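Local coordinates for Serine/threonine-protein kinase Tel1 (Chaetomium thermophilum, PDB 6SKY) that probably phosphorylates serine and threonine followed by glutamine in protein substrates, acting as an ATP-dependent checkpoint kinase that senses DNA damage, at residues A1544-S1549 / L1585-G1590; S1640-G1645 / E2113-W2118; A1887-E1892 / P2730-W2735; K1954-R1959 / N1979-A1984; S2222-L2227 / G2253-V2258. All blocks are in the same frame, centred on the assembly; numbering follows the deposited sequence.

Contact 1. Residues A1544-S1549 / L1585-G1590; sequences AHIRAS and LSMLCG
This contact belongs to the helical solenoid of Tel1. The loop after helix 1530-1543 runs along the C-terminal end of helix 1578-1588. Ile1546 and Met1587 meet end to end. Ile1546 holds CG1 between its backbone N and carbonyl carbon (chi1 52°), and this carries CD1 out to the methionine. Met1587 has CG anti to the backbone N (chi1 180°) and stays extended to its methyl. Ile1546 CD1 lies 3.6 Å from Met1587 SD and also 3.6 Å from Met1587 CE. The same CE ends near Arg1547 O. Farther along, the backbones pass each other, with Ser1549 CA 5.2 Å from Leu1588 CA. Met1587 also touches Ala1482, Arg1485 and Val1486 of helix 1470-1487, so its side chain lies between the loop and that helix. The polar end of Arg1547 turns elsewhere, to a salt bridge with Glu1558. No hydrogen bond joins the two segments. The contact therefore rests on van der Waals packing of a thioether against an aliphatic branch and the loop backbone.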
# COMPACT_ATOMS: atom_id res chain seq x y z
N ALA A 1544 8.96 19.30 -65.77
CA ALA A 1544 9.27 19.19 -67.19
C ALA A 1544 9.66 17.79 -67.62
O ALA A 1544 9.69 17.52 -68.83
CB ALA A 1544 10.38 20.17 -67.55
N HIS A 1545 9.96 16.87 -66.69
CA HIS A 1545 10.50 15.57 -67.05
C HIS A 1545 9.82 14.40 -66.36
O HIS A 1545 10.36 13.29 -66.38
CB HIS A 1545 12.00 15.52 -66.74
CG HIS A 1545 12.81 16.48 -67.55
ND1 HIS A 1545 13.24 17.69 -67.06
CD2 HIS A 1545 13.26 16.41 -68.83
CE1 HIS A 1545 13.93 18.33 -67.99
NE2 HIS A 1545 13.95 17.57 -69.07
N ILE A 1546 8.65 14.61 -65.76
CA ILE A 1546 7.96 13.53 -65.06
C ILE A 1546 7.44 12.52 -66.06
O ILE A 1546 7.46 12.76 -67.27
CB ILE A 1546 6.81 14.06 -64.19
CG1 ILE A 1546 5.89 14.96 -65.01
CG2 ILE A 1546 7.34 14.80 -62.98
CD1 ILE A 1546 4.77 15.55 -64.22
N ARG A 1547 7.00 11.37 -65.56
CA ARG A 1547 6.31 10.37 -66.35
C ARG A 1547 4.81 10.51 -66.14
O ARG A 1547 4.33 11.49 -65.57
CB ARG A 1547 6.81 8.98 -65.98
CG ARG A 1547 8.21 8.68 -66.46
CD ARG A 1547 8.73 7.40 -65.83
NE ARG A 1547 7.72 6.34 -65.80
CZ ARG A 1547 7.11 5.93 -64.70
NH1 ARG A 1547 7.39 6.49 -63.53
NH2 ARG A 1547 6.20 4.96 -64.77
N ALA A 1548 4.05 9.51 -66.59
CA ALA A 1548 2.60 9.59 -66.50
C ALA A 1548 2.11 9.37 -65.07
O ALA A 1548 1.07 9.91 -64.67
CB ALA A 1548 1.97 8.57 -67.44
N SER A 1549 2.83 8.57 -64.28
CA SER A 1549 2.46 8.26 -62.91
C SER A 1549 3.45 8.89 -61.95
O SER A 1549 4.36 9.63 -62.34
CB SER A 1549 2.40 6.75 -62.71
OG SER A 1549 3.69 6.20 -62.51
N LEU A 1585 -1.29 16.79 -57.84
CA LEU A 1585 -1.44 15.62 -56.99
C LEU A 1585 -2.35 14.57 -57.61
O LEU A 1585 -2.11 13.37 -57.43
CB LEU A 1585 -1.98 16.03 -55.63
CG LEU A 1585 -0.98 16.01 -54.48
CD1 LEU A 1585 0.33 16.62 -54.89
CD2 LEU A 1585 -1.56 16.76 -53.31
N SER A 1586 -3.38 14.98 -58.34
CA SER A 1586 -4.21 14.00 -59.01
C SER A 1586 -3.49 13.35 -60.18
O SER A 1586 -3.86 12.24 -60.58
CB SER A 1586 -5.51 14.63 -59.49
OG SER A 1586 -6.31 13.67 -60.14
N MET A 1587 -2.49 14.01 -60.74
CA MET A 1587 -1.68 13.34 -61.76
C MET A 1587 -0.70 12.36 -61.13
O MET A 1587 -0.61 11.21 -61.55
CB MET A 1587 -0.93 14.35 -62.61
CG MET A 1587 -0.08 13.69 -63.67
SD MET A 1587 1.25 14.73 -64.27
CE MET A 1587 1.93 13.68 -65.54
N LEU A 1588 0.06 12.81 -60.13
CA LEU A 1588 1.08 11.97 -59.52
C LEU A 1588 0.45 10.82 -58.74
O LEU A 1588 0.75 9.65 -58.98
CB LEU A 1588 1.98 12.80 -58.61
CG LEU A 1588 2.78 13.92 -59.24
CD1 LEU A 1588 3.47 14.73 -58.16
CD2 LEU A 1588 3.79 13.36 -60.21
N CYS A 1589 -0.42 11.15 -57.80
CA CYS A 1589 -0.95 10.18 -56.85
C CYS A 1589 -2.14 9.40 -57.38
O CYS A 1589 -2.72 8.61 -56.63
CB CYS A 1589 -1.36 10.91 -55.57
SG CYS A 1589 -0.17 12.17 -55.07
N GLY A 1590 -2.53 9.60 -58.64
CA GLY A 1590 -3.65 8.85 -59.18
C GLY A 1590 -3.31 7.39 -59.38
O GLY A 1590 -4.11 6.51 -59.07

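Contact 2. Residues S1640-G1645 / E2113-W2118; sequences SFAASG and EKRSKW
Two helices of the solenoid cross here, 1627-1644 and 2102-2119. Their axes come within 8.7 Å at 66°, and Trp2118 enters the end of the first helix as a knob into a hole, among Phe1641, Ala1642, Ala1643 and Ser1644. The hydrogen bond comes from the indole: Trp2118 NE1 donates to Ala1642 O at 2.8 Å. It is bent, with an N-H...O angle of 130°. The indole N-H approaches from above the carbonyl plane, and the oxygen is itself tilted out of the ring plane. The CH-pi contact is made by Gly1645, the positive-phi residue after the helix. Gly1645 CA stands 3.6 Å from the centroid of the six-membered ring of Trp2118, over its face. Van der Waals contact comes from Arg2115, whose chain runs extended past Ala1642. Arg2115 CG is 3.3 Å from Ala1642 O, and Ala1642 CB lies over one guanidinium face. The charge of Arg2115 is met by a salt bridge to Asp1606. Within the first helix, Ser1644 OG donates back to Ser1640 O at 2.8 Å.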
# COMPACT_ATOMS: atom_id res chain seq x y z
N SER A 1640 5.66 8.85 -38.37
CA SER A 1640 5.60 10.08 -37.59
C SER A 1640 5.05 9.83 -36.19
O SER A 1640 5.55 10.40 -35.21
CB SER A 1640 4.76 11.11 -38.32
OG SER A 1640 4.36 12.15 -37.45
N PHE A 1641 4.02 9.00 -36.07
CA PHE A 1641 3.45 8.73 -34.75
C PHE A 1641 4.37 7.85 -33.92
O PHE A 1641 4.48 8.04 -32.70
CB PHE A 1641 2.08 8.09 -34.89
CG PHE A 1641 1.36 7.89 -33.60
CD1 PHE A 1641 1.41 6.67 -32.96
CD2 PHE A 1641 0.64 8.90 -33.02
CE1 PHE A 1641 0.75 6.48 -31.78
CE2 PHE A 1641 -0.02 8.71 -31.85
CZ PHE A 1641 0.03 7.50 -31.23
N ALA A 1642 5.03 6.88 -34.54
CA ALA A 1642 5.98 6.07 -33.81
C ALA A 1642 7.20 6.85 -33.39
O ALA A 1642 7.88 6.45 -32.44
CB ALA A 1642 6.41 4.87 -34.65
N ALA A 1643 7.51 7.95 -34.06
CA ALA A 1643 8.65 8.76 -33.66
C ALA A 1643 8.30 9.89 -32.71
O ALA A 1643 9.18 10.39 -32.02
CB ALA A 1643 9.34 9.33 -34.89
N SER A 1644 7.04 10.32 -32.66
CA SER A 1644 6.71 11.45 -31.80
C SER A 1644 5.58 11.15 -30.84
O SER A 1644 5.48 11.76 -29.78
CB SER A 1644 6.35 12.67 -32.64
OG SER A 1644 5.14 12.46 -33.35
N GLY A 1645 4.71 10.22 -31.20
CA GLY A 1645 3.57 9.94 -30.37
C GLY A 1645 2.56 11.05 -30.30
O GLY A 1645 1.77 11.10 -29.37
N GLU A 2113 15.50 2.49 -29.76
CA GLU A 2113 15.98 3.22 -28.58
C GLU A 2113 15.57 4.69 -28.60
O GLU A 2113 15.12 5.24 -27.57
CB GLU A 2113 17.49 3.07 -28.47
CG GLU A 2113 17.92 1.62 -28.35
CD GLU A 2113 19.41 1.44 -28.51
OE1 GLU A 2113 19.84 0.33 -28.89
OE2 GLU A 2113 20.16 2.41 -28.26
N LYS A 2114 15.72 5.37 -29.74
CA LYS A 2114 15.29 6.77 -29.80
C LYS A 2114 13.79 6.90 -29.54
O LYS A 2114 13.33 7.81 -28.81
CB LYS A 2114 15.65 7.35 -31.16
CG LYS A 2114 17.09 7.16 -31.55
CD LYS A 2114 17.28 7.35 -33.04
CE LYS A 2114 18.67 6.92 -33.48
NZ LYS A 2114 18.77 6.77 -34.96
N ARG A 2115 13.00 6.01 -30.12
CA ARG A 2115 11.57 6.07 -29.83
C ARG A 2115 11.30 5.83 -28.36
O ARG A 2115 10.34 6.38 -27.81
CB ARG A 2115 10.83 5.09 -30.72
CG ARG A 2115 11.03 5.42 -32.16
CD ARG A 2115 10.54 4.34 -33.05
NE ARG A 2115 10.61 4.77 -34.43
CZ ARG A 2115 10.32 4.00 -35.46
NH1 ARG A 2115 10.41 4.47 -36.69
NH2 ARG A 2115 9.95 2.74 -35.26
N SER A 2116 12.12 5.03 -27.69
CA SER A 2116 11.97 4.88 -26.24
C SER A 2116 12.15 6.21 -25.54
O SER A 2116 11.47 6.51 -24.55
CB SER A 2116 12.99 3.89 -25.70
OG SER A 2116 14.27 4.48 -25.68
N LYS A 2117 13.10 7.01 -26.03
CA LYS A 2117 13.27 8.36 -25.48
C LYS A 2117 11.97 9.14 -25.53
O LYS A 2117 11.60 9.80 -24.56
CB LYS A 2117 14.36 9.13 -26.23
CG LYS A 2117 15.63 8.36 -26.49
CD LYS A 2117 16.42 8.09 -25.23
CE LYS A 2117 17.74 7.43 -25.57
NZ LYS A 2117 18.65 7.33 -24.40
N TRP A 2118 11.25 9.07 -26.65
CA TRP A 2118 9.94 9.75 -26.65
C TRP A 2118 8.94 9.06 -25.72
O TRP A 2118 8.13 9.72 -25.07
CB TRP A 2118 9.35 9.91 -28.07
CG TRP A 2118 8.35 8.86 -28.59
CD1 TRP A 2118 8.58 7.98 -29.59
CD2 TRP A 2118 6.98 8.65 -28.19
NE1 TRP A 2118 7.47 7.21 -29.81
CE2 TRP A 2118 6.48 7.60 -28.96
CE3 TRP A 2118 6.15 9.22 -27.24
CZ2 TRP A 2118 5.19 7.11 -28.82
CZ3 TRP A 2118 4.87 8.73 -27.09
CH2 TRP A 2118 4.41 7.69 -27.88

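Contact 3. Residues A1887-E1892 / P2730-W2735; sequences ALLFAE and PDPDEW
Leu1889 carries this buried contact between the FAT region and the kinase domain. Its CB lies over the indole face of Trp2735, 4.0 Å from Trp2735 CZ3. CG stands anti to the backbone N (chi1 175°), which sends the fork toward the kinase helix. There the two methyls part. CD1 sits over the middle of the indole, 4.0 Å from the centroid of the six-membered ring of Trp2735 and 11° off the normal, a CH-pi contact. CD2 goes to the proline instead, with Leu1889 CD2 3.6 Å from Pro2732 CG. Trp2735 also has CG anti to its backbone N (chi1 168°) and points its six-membered ring at the FAT helix. At the ring edge, Trp2735 CH2 is 4.3 Å from Leu1888 CG and 4.2 Å from Glu1892 CD. The Glu1892 carboxylate forms a salt bridge with Arg2739, one turn farther along the tryptophan helix. Pro2732 opens that helix, 2732-2755, in the C-lobe of the kinase. Helix 1884-1898 meets its first turn, while Leu1888 also packs on helix 1916-1923 and Pro2732 on Leu1657 of helix 1657-1663.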
# COMPACT_ATOMS: atom_id res chain seq x y z
N ALA A 1887 -19.36 21.39 -26.72
CA ALA A 1887 -20.44 21.05 -25.80
C ALA A 1887 -20.16 21.54 -24.40
O ALA A 1887 -21.07 22.01 -23.71
CB ALA A 1887 -20.66 19.54 -25.79
N LEU A 1888 -18.91 21.46 -23.95
CA LEU A 1888 -18.56 21.97 -22.63
C LEU A 1888 -18.69 23.48 -22.56
O LEU A 1888 -19.19 24.02 -21.57
CB LEU A 1888 -17.14 21.53 -22.27
CG LEU A 1888 -16.61 21.93 -20.90
CD1 LEU A 1888 -17.52 21.44 -19.82
CD2 LEU A 1888 -15.26 21.36 -20.73
N LEU A 1889 -18.27 24.19 -23.61
CA LEU A 1889 -18.46 25.63 -23.62
C LEU A 1889 -19.94 26.00 -23.56
O LEU A 1889 -20.33 26.92 -22.83
CB LEU A 1889 -17.81 26.22 -24.86
CG LEU A 1889 -17.99 27.72 -25.12
CD1 LEU A 1889 -17.40 28.54 -24.02
CD2 LEU A 1889 -17.36 28.07 -26.42
N PHE A 1890 -20.78 25.30 -24.32
CA PHE A 1890 -22.21 25.58 -24.27
C PHE A 1890 -22.80 25.25 -22.91
O PHE A 1890 -23.68 25.96 -22.42
CB PHE A 1890 -22.94 24.80 -25.35
CG PHE A 1890 -22.77 25.36 -26.72
CD1 PHE A 1890 -22.60 26.70 -26.91
CD2 PHE A 1890 -22.77 24.53 -27.81
CE1 PHE A 1890 -22.44 27.21 -28.17
CE2 PHE A 1890 -22.62 25.03 -29.06
CZ PHE A 1890 -22.45 26.37 -29.24
N ALA A 1891 -22.33 24.18 -22.27
CA ALA A 1891 -22.83 23.83 -20.95
C ALA A 1891 -22.47 24.89 -19.92
O ALA A 1891 -23.26 25.18 -19.02
CB ALA A 1891 -22.28 22.47 -20.53
N GLU A 1892 -21.29 25.49 -20.05
CA GLU A 1892 -20.92 26.56 -19.13
C GLU A 1892 -21.75 27.81 -19.37
O GLU A 1892 -22.16 28.48 -18.42
CB GLU A 1892 -19.44 26.85 -19.25
CG GLU A 1892 -18.61 25.64 -18.94
CD GLU A 1892 -17.50 25.95 -17.99
OE1 GLU A 1892 -17.33 27.13 -17.66
OE2 GLU A 1892 -16.80 25.00 -17.58
N PRO A 2730 -11.83 32.78 -28.10
CA PRO A 2730 -13.22 32.44 -28.46
C PRO A 2730 -13.39 31.09 -29.13
O PRO A 2730 -14.53 30.62 -29.25
CB PRO A 2730 -13.60 33.58 -29.42
CG PRO A 2730 -12.52 34.59 -29.29
CD PRO A 2730 -11.30 33.84 -28.95
N ASP A 2731 -12.32 30.45 -29.57
CA ASP A 2731 -12.37 29.12 -30.15
C ASP A 2731 -12.41 28.08 -29.04
O ASP A 2731 -11.57 28.11 -28.15
CB ASP A 2731 -11.14 28.91 -31.02
CG ASP A 2731 -11.23 27.70 -31.91
OD1 ASP A 2731 -12.29 27.06 -31.95
OD2 ASP A 2731 -10.23 27.39 -32.58
N PRO A 2732 -13.38 27.16 -29.05
CA PRO A 2732 -13.51 26.23 -27.91
C PRO A 2732 -12.33 25.31 -27.68
O PRO A 2732 -12.07 24.94 -26.53
CB PRO A 2732 -14.77 25.44 -28.27
CG PRO A 2732 -15.55 26.37 -29.06
CD PRO A 2732 -14.58 27.13 -29.89
N ASP A 2733 -11.59 24.94 -28.72
CA ASP A 2733 -10.41 24.11 -28.51
C ASP A 2733 -9.34 24.88 -27.76
O ASP A 2733 -8.82 24.42 -26.73
CB ASP A 2733 -9.88 23.64 -29.86
CG ASP A 2733 -10.98 23.33 -30.84
OD1 ASP A 2733 -12.01 22.76 -30.41
OD2 ASP A 2733 -10.83 23.65 -32.03
N GLU A 2734 -8.99 26.06 -28.27
CA GLU A 2734 -8.05 26.93 -27.59
C GLU A 2734 -8.55 27.31 -26.21
O GLU A 2734 -7.77 27.33 -25.26
CB GLU A 2734 -7.82 28.17 -28.44
CG GLU A 2734 -6.55 28.89 -28.15
CD GLU A 2734 -6.43 30.17 -28.93
OE1 GLU A 2734 -7.46 30.63 -29.46
OE2 GLU A 2734 -5.31 30.72 -29.02
N TRP A 2735 -9.83 27.62 -26.08
CA TRP A 2735 -10.39 27.98 -24.78
C TRP A 2735 -10.17 26.88 -23.76
O TRP A 2735 -9.71 27.13 -22.65
CB TRP A 2735 -11.88 28.28 -24.95
CG TRP A 2735 -12.67 28.39 -23.69
CD1 TRP A 2735 -12.80 29.47 -22.90
CD2 TRP A 2735 -13.50 27.38 -23.12
NE1 TRP A 2735 -13.63 29.20 -21.85
CE2 TRP A 2735 -14.08 27.92 -21.96
CE3 TRP A 2735 -13.80 26.06 -23.46
CZ2 TRP A 2735 -14.93 27.20 -21.16
CZ3 TRP A 2735 -14.64 25.35 -22.66
CH2 TRP A 2735 -15.20 25.92 -21.52

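Contact 4. Residues K1954-R1959 / N1979-A1984; sequences KSLAFR and NALIKA
Arg1959 takes a bent shape here. It turns at chi2 (-51°), which brings its chain across Ala1980. Ala1980 CB then sits over one face of the guanidinium, toward its rim, 3.3 Å from Arg1959 NE. The charged end goes on to a salt bridge with Asp1977. Near its root, Arg1959 CB lies 3.6 Å from Leu1981 CD2. Leu1956 has CG anti to its backbone N (chi1 170°) and meets Leu1981 at about a right angle, with Leu1956 CD1 3.6 Å from Leu1981 CD2. Ser1955 OG takes the crowded position between its backbone N and carbonyl carbon, where it is hydrogen-bonded to Asp1951 O. From there Ser1955 OG lies 4.0 Å from Ala1984 CB. On another side of its helix, Phe1958 meets the ring of His2217 of the second subunit. The two helices, 1953-1968 and 1974-1988, follow each other in the chain and run nearly antiparallel. This is the helical hairpin typical of the alpha solenoid that makes up the FAT region.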
# COMPACT_ATOMS: atom_id res chain seq x y z
N LYS A 1954 -8.09 -3.57 -9.08
CA LYS A 1954 -9.08 -2.88 -8.27
C LYS A 1954 -10.45 -2.93 -8.91
O LYS A 1954 -11.47 -3.02 -8.21
CB LYS A 1954 -8.65 -1.44 -8.04
CG LYS A 1954 -9.56 -0.65 -7.14
CD LYS A 1954 -9.11 -0.69 -5.70
CE LYS A 1954 -9.90 0.29 -4.86
NZ LYS A 1954 -9.40 0.33 -3.46
N SER A 1955 -10.52 -2.88 -10.23
CA SER A 1955 -11.81 -3.06 -10.88
C SER A 1955 -12.14 -4.53 -11.05
O SER A 1955 -13.32 -4.87 -11.13
CB SER A 1955 -11.83 -2.37 -12.24
OG SER A 1955 -10.86 -2.91 -13.11
N LEU A 1956 -11.13 -5.40 -11.08
CA LEU A 1956 -11.38 -6.83 -11.15
C LEU A 1956 -12.09 -7.32 -9.90
O LEU A 1956 -12.96 -8.19 -9.99
CB LEU A 1956 -10.07 -7.57 -11.36
CG LEU A 1956 -10.09 -9.09 -11.22
CD1 LEU A 1956 -11.01 -9.70 -12.23
CD2 LEU A 1956 -8.70 -9.63 -11.40
N ALA A 1957 -11.78 -6.75 -8.74
CA ALA A 1957 -12.46 -7.12 -7.51
C ALA A 1957 -13.95 -6.81 -7.58
O ALA A 1957 -14.80 -7.68 -7.37
CB ALA A 1957 -11.82 -6.41 -6.33
N PHE A 1958 -14.28 -5.54 -7.85
CA PHE A 1958 -15.68 -5.12 -7.88
C PHE A 1958 -16.45 -5.81 -9.00
O PHE A 1958 -17.61 -6.18 -8.83
CB PHE A 1958 -15.76 -3.61 -8.04
CG PHE A 1958 -15.32 -2.85 -6.83
CD1 PHE A 1958 -13.99 -2.71 -6.53
CD2 PHE A 1958 -16.24 -2.27 -5.99
CE1 PHE A 1958 -13.59 -2.01 -5.42
CE2 PHE A 1958 -15.83 -1.57 -4.89
CZ PHE A 1958 -14.51 -1.44 -4.60
N ARG A 1959 -15.80 -6.01 -10.15
CA ARG A 1959 -16.47 -6.68 -11.26
C ARG A 1959 -16.69 -8.15 -10.96
O ARG A 1959 -17.73 -8.70 -11.31
CB ARG A 1959 -15.66 -6.53 -12.53
CG ARG A 1959 -16.13 -5.44 -13.42
CD ARG A 1959 -17.61 -5.53 -13.68
NE ARG A 1959 -18.09 -4.29 -14.26
CZ ARG A 1959 -19.36 -4.03 -14.51
NH1 ARG A 1959 -19.71 -2.87 -15.05
NH2 ARG A 1959 -20.29 -4.92 -14.22
N ASN A 1979 -18.56 -9.02 -20.20
CA ASN A 1979 -17.93 -8.07 -21.11
C ASN A 1979 -16.96 -7.18 -20.37
O ASN A 1979 -15.76 -7.14 -20.67
CB ASN A 1979 -19.00 -7.23 -21.81
CG ASN A 1979 -19.53 -7.90 -23.05
OD1 ASN A 1979 -18.82 -8.64 -23.72
ND2 ASN A 1979 -20.79 -7.64 -23.36
N ALA A 1980 -17.45 -6.50 -19.33
CA ALA A 1980 -16.60 -5.62 -18.54
C ALA A 1980 -15.37 -6.36 -18.07
O ALA A 1980 -14.24 -5.89 -18.26
CB ALA A 1980 -17.38 -5.06 -17.36
N LEU A 1981 -15.56 -7.57 -17.54
CA LEU A 1981 -14.43 -8.33 -17.02
C LEU A 1981 -13.39 -8.55 -18.10
O LEU A 1981 -12.20 -8.30 -17.89
CB LEU A 1981 -14.91 -9.66 -16.45
CG LEU A 1981 -15.25 -9.59 -14.97
CD1 LEU A 1981 -15.82 -10.89 -14.55
CD2 LEU A 1981 -14.00 -9.29 -14.20
N ILE A 1982 -13.82 -8.98 -19.29
CA ILE A 1982 -12.87 -9.21 -20.36
C ILE A 1982 -12.08 -7.95 -20.63
O ILE A 1982 -10.84 -7.96 -20.68
CB ILE A 1982 -13.59 -9.71 -21.62
CG1 ILE A 1982 -14.32 -11.01 -21.33
CG2 ILE A 1982 -12.60 -9.95 -22.73
CD1 ILE A 1982 -15.41 -11.33 -22.29
N LYS A 1983 -12.78 -6.82 -20.72
CA LYS A 1983 -12.11 -5.54 -20.91
C LYS A 1983 -11.06 -5.34 -19.84
O LYS A 1983 -9.88 -5.13 -20.14
CB LYS A 1983 -13.14 -4.41 -20.90
CG LYS A 1983 -12.62 -3.10 -21.41
CD LYS A 1983 -13.60 -1.98 -21.13
CE LYS A 1983 -12.98 -0.62 -21.40
NZ LYS A 1983 -13.81 0.49 -20.86
N ALA A 1984 -11.46 -5.49 -18.57
CA ALA A 1984 -10.51 -5.33 -17.48
C ALA A 1984 -9.33 -6.28 -17.63
O ALA A 1984 -8.18 -5.86 -17.53
CB ALA A 1984 -11.22 -5.57 -16.14

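Contact 5. Residues S2222-L2227 / G2253-V2258; sequences SSIRML and GYQVSV
Gln2255 lays its side chain across Ser2223, Ile2224 and Leu2227 of the facing helix. The setting is an antiparallel helical hairpin of the FAT solenoid, made by helices 2220-2232 and 2245-2259. Their axes approach to 10.0 Å and cross at -150°. Gln2255 has CG anti to its carbonyl carbon (chi1 -67°) and is extended beyond, so the amide reaches the other helix. Gln2255 NE2 donates to Ser2223 OG at 2.8 Å. The bond is bent, with an N-H...O angle of 140°, and the hydroxyl lies out of the amide plane. Ser2223 OG also makes a weak hydrogen bond to Ala2211 O, which ties the bridge to helix 2203-2217.

Leu2227 and Ile2224 pack against the glutamine amide, and Trp2215 of helix 2203-2217 touches both partners of the bond. Leu2227 crosses the glutamine at about a right angle, with its CD1 3.5 Å from Gln2255 NE2. Ile2224 runs alongside it, pointing the other way, with Ile2224 CG1 3.7 Å from Gln2255 NE2. The isoleucine's other branch turns to the valine, placing Ile2224 CG2 3.7 Å from Val2256 CG2. The five touching residues are buried, and the serine hydroxyl accepts one N-H of the amide there. Arg2225 packs on Ala1937 of the second subunit. On the second helix, Ser2257 OG donates to Gly2253 O at 2.9 Å, sharing that carbonyl with Ser2257 N.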
# COMPACT_ATOMS: atom_id res chain seq x y z
N SER A 2222 14.27 -11.71 -2.00
CA SER A 2222 14.35 -12.58 -3.17
C SER A 2222 15.18 -11.94 -4.27
O SER A 2222 16.00 -12.61 -4.91
CB SER A 2222 12.95 -12.90 -3.67
OG SER A 2222 12.09 -13.19 -2.59
N SER A 2223 14.98 -10.64 -4.49
CA SER A 2223 15.76 -9.92 -5.49
C SER A 2223 17.24 -9.90 -5.13
O SER A 2223 18.10 -10.09 -6.00
CB SER A 2223 15.22 -8.51 -5.62
OG SER A 2223 16.21 -7.64 -6.12
N ILE A 2224 17.56 -9.66 -3.86
CA ILE A 2224 18.96 -9.63 -3.45
C ILE A 2224 19.61 -11.00 -3.62
O ILE A 2224 20.75 -11.11 -4.09
CB ILE A 2224 19.07 -9.12 -2.01
CG1 ILE A 2224 18.62 -7.67 -1.93
CG2 ILE A 2224 20.48 -9.24 -1.51
CD1 ILE A 2224 18.40 -7.19 -0.54
N ARG A 2225 18.90 -12.07 -3.24
CA ARG A 2225 19.46 -13.41 -3.39
C ARG A 2225 19.66 -13.76 -4.85
O ARG A 2225 20.65 -14.40 -5.21
CB ARG A 2225 18.55 -14.43 -2.73
CG ARG A 2225 18.35 -14.25 -1.25
CD ARG A 2225 19.65 -14.05 -0.53
NE ARG A 2225 19.42 -13.85 0.90
CZ ARG A 2225 20.31 -13.33 1.73
NH1 ARG A 2225 20.02 -13.18 3.01
NH2 ARG A 2225 21.49 -12.95 1.28
N MET A 2226 18.74 -13.33 -5.71
CA MET A 2226 18.86 -13.59 -7.14
C MET A 2226 20.06 -12.86 -7.74
O MET A 2226 20.81 -13.44 -8.53
CB MET A 2226 17.57 -13.16 -7.82
CG MET A 2226 17.26 -13.91 -9.06
SD MET A 2226 15.53 -13.82 -9.46
CE MET A 2226 15.56 -14.80 -10.95
N LEU A 2227 20.27 -11.61 -7.36
CA LEU A 2227 21.43 -10.88 -7.86
C LEU A 2227 22.73 -11.48 -7.35
O LEU A 2227 23.72 -11.55 -8.09
CB LEU A 2227 21.35 -9.41 -7.47
CG LEU A 2227 20.33 -8.51 -8.15
CD1 LEU A 2227 20.43 -7.16 -7.56
CD2 LEU A 2227 20.58 -8.47 -9.62
N GLY A 2253 24.83 -3.74 -3.73
CA GLY A 2253 25.11 -2.91 -2.58
C GLY A 2253 23.98 -1.96 -2.24
O GLY A 2253 23.63 -1.79 -1.08
N TYR A 2254 23.39 -1.34 -3.26
CA TYR A 2254 22.26 -0.45 -3.03
C TYR A 2254 21.08 -1.20 -2.43
O TYR A 2254 20.46 -0.74 -1.47
CB TYR A 2254 21.86 0.23 -4.34
CG TYR A 2254 20.52 0.87 -4.27
CD1 TYR A 2254 19.41 0.26 -4.82
CD2 TYR A 2254 20.35 2.09 -3.65
CE1 TYR A 2254 18.19 0.83 -4.74
CE2 TYR A 2254 19.12 2.67 -3.57
CZ TYR A 2254 18.04 2.03 -4.12
OH TYR A 2254 16.80 2.61 -4.06
N GLN A 2255 20.75 -2.35 -3.00
CA GLN A 2255 19.59 -3.08 -2.49
C GLN A 2255 19.83 -3.64 -1.10
O GLN A 2255 18.89 -3.70 -0.30
CB GLN A 2255 19.21 -4.18 -3.47
CG GLN A 2255 18.70 -3.65 -4.76
CD GLN A 2255 18.15 -4.71 -5.65
OE1 GLN A 2255 17.67 -4.44 -6.73
NE2 GLN A 2255 18.23 -5.94 -5.19
N VAL A 2256 21.06 -4.04 -0.78
CA VAL A 2256 21.36 -4.51 0.56
C VAL A 2256 21.32 -3.37 1.56
O VAL A 2256 20.95 -3.56 2.72
CB VAL A 2256 22.71 -5.24 0.57
CG1 VAL A 2256 23.18 -5.48 1.96
CG2 VAL A 2256 22.60 -6.55 -0.14
N SER A 2257 21.70 -2.16 1.14
CA SER A 2257 21.60 -1.02 2.05
C SER A 2257 20.16 -0.63 2.31
O SER A 2257 19.81 -0.25 3.43
CB SER A 2257 22.36 0.18 1.49
OG SER A 2257 23.71 -0.15 1.25
N VAL A 2258 19.31 -0.67 1.28
CA VAL A 2258 17.92 -0.29 1.47
C VAL A 2258 17.21 -1.25 2.41
O VAL A 2258 16.40 -0.84 3.25
CB VAL A 2258 17.20 -0.20 0.11
CG1 VAL A 2258 15.71 -0.16 0.30
CG2 VAL A 2258 17.65 1.02 -0.62

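In the fold
From the N terminus, contact 1 closes first, a short loop within the early solenoid. Contact 2 opens next and closes only at 2113-2118, drawing the early helices onto the FAT region. Contact 3 opens inside that span, at 1887-1892, and closes in the kinase domain, so contacts 2 and 3 cross along the chain. Contact 4 is a local hairpin that falls within the spans of both. Contact 5, another hairpin, comes after contact 2 has closed but still lies within the span of contact 3. Contacts 4 and 5 have centres 35 Å apart, and both touch the second subunit. None of the five contacts touches another.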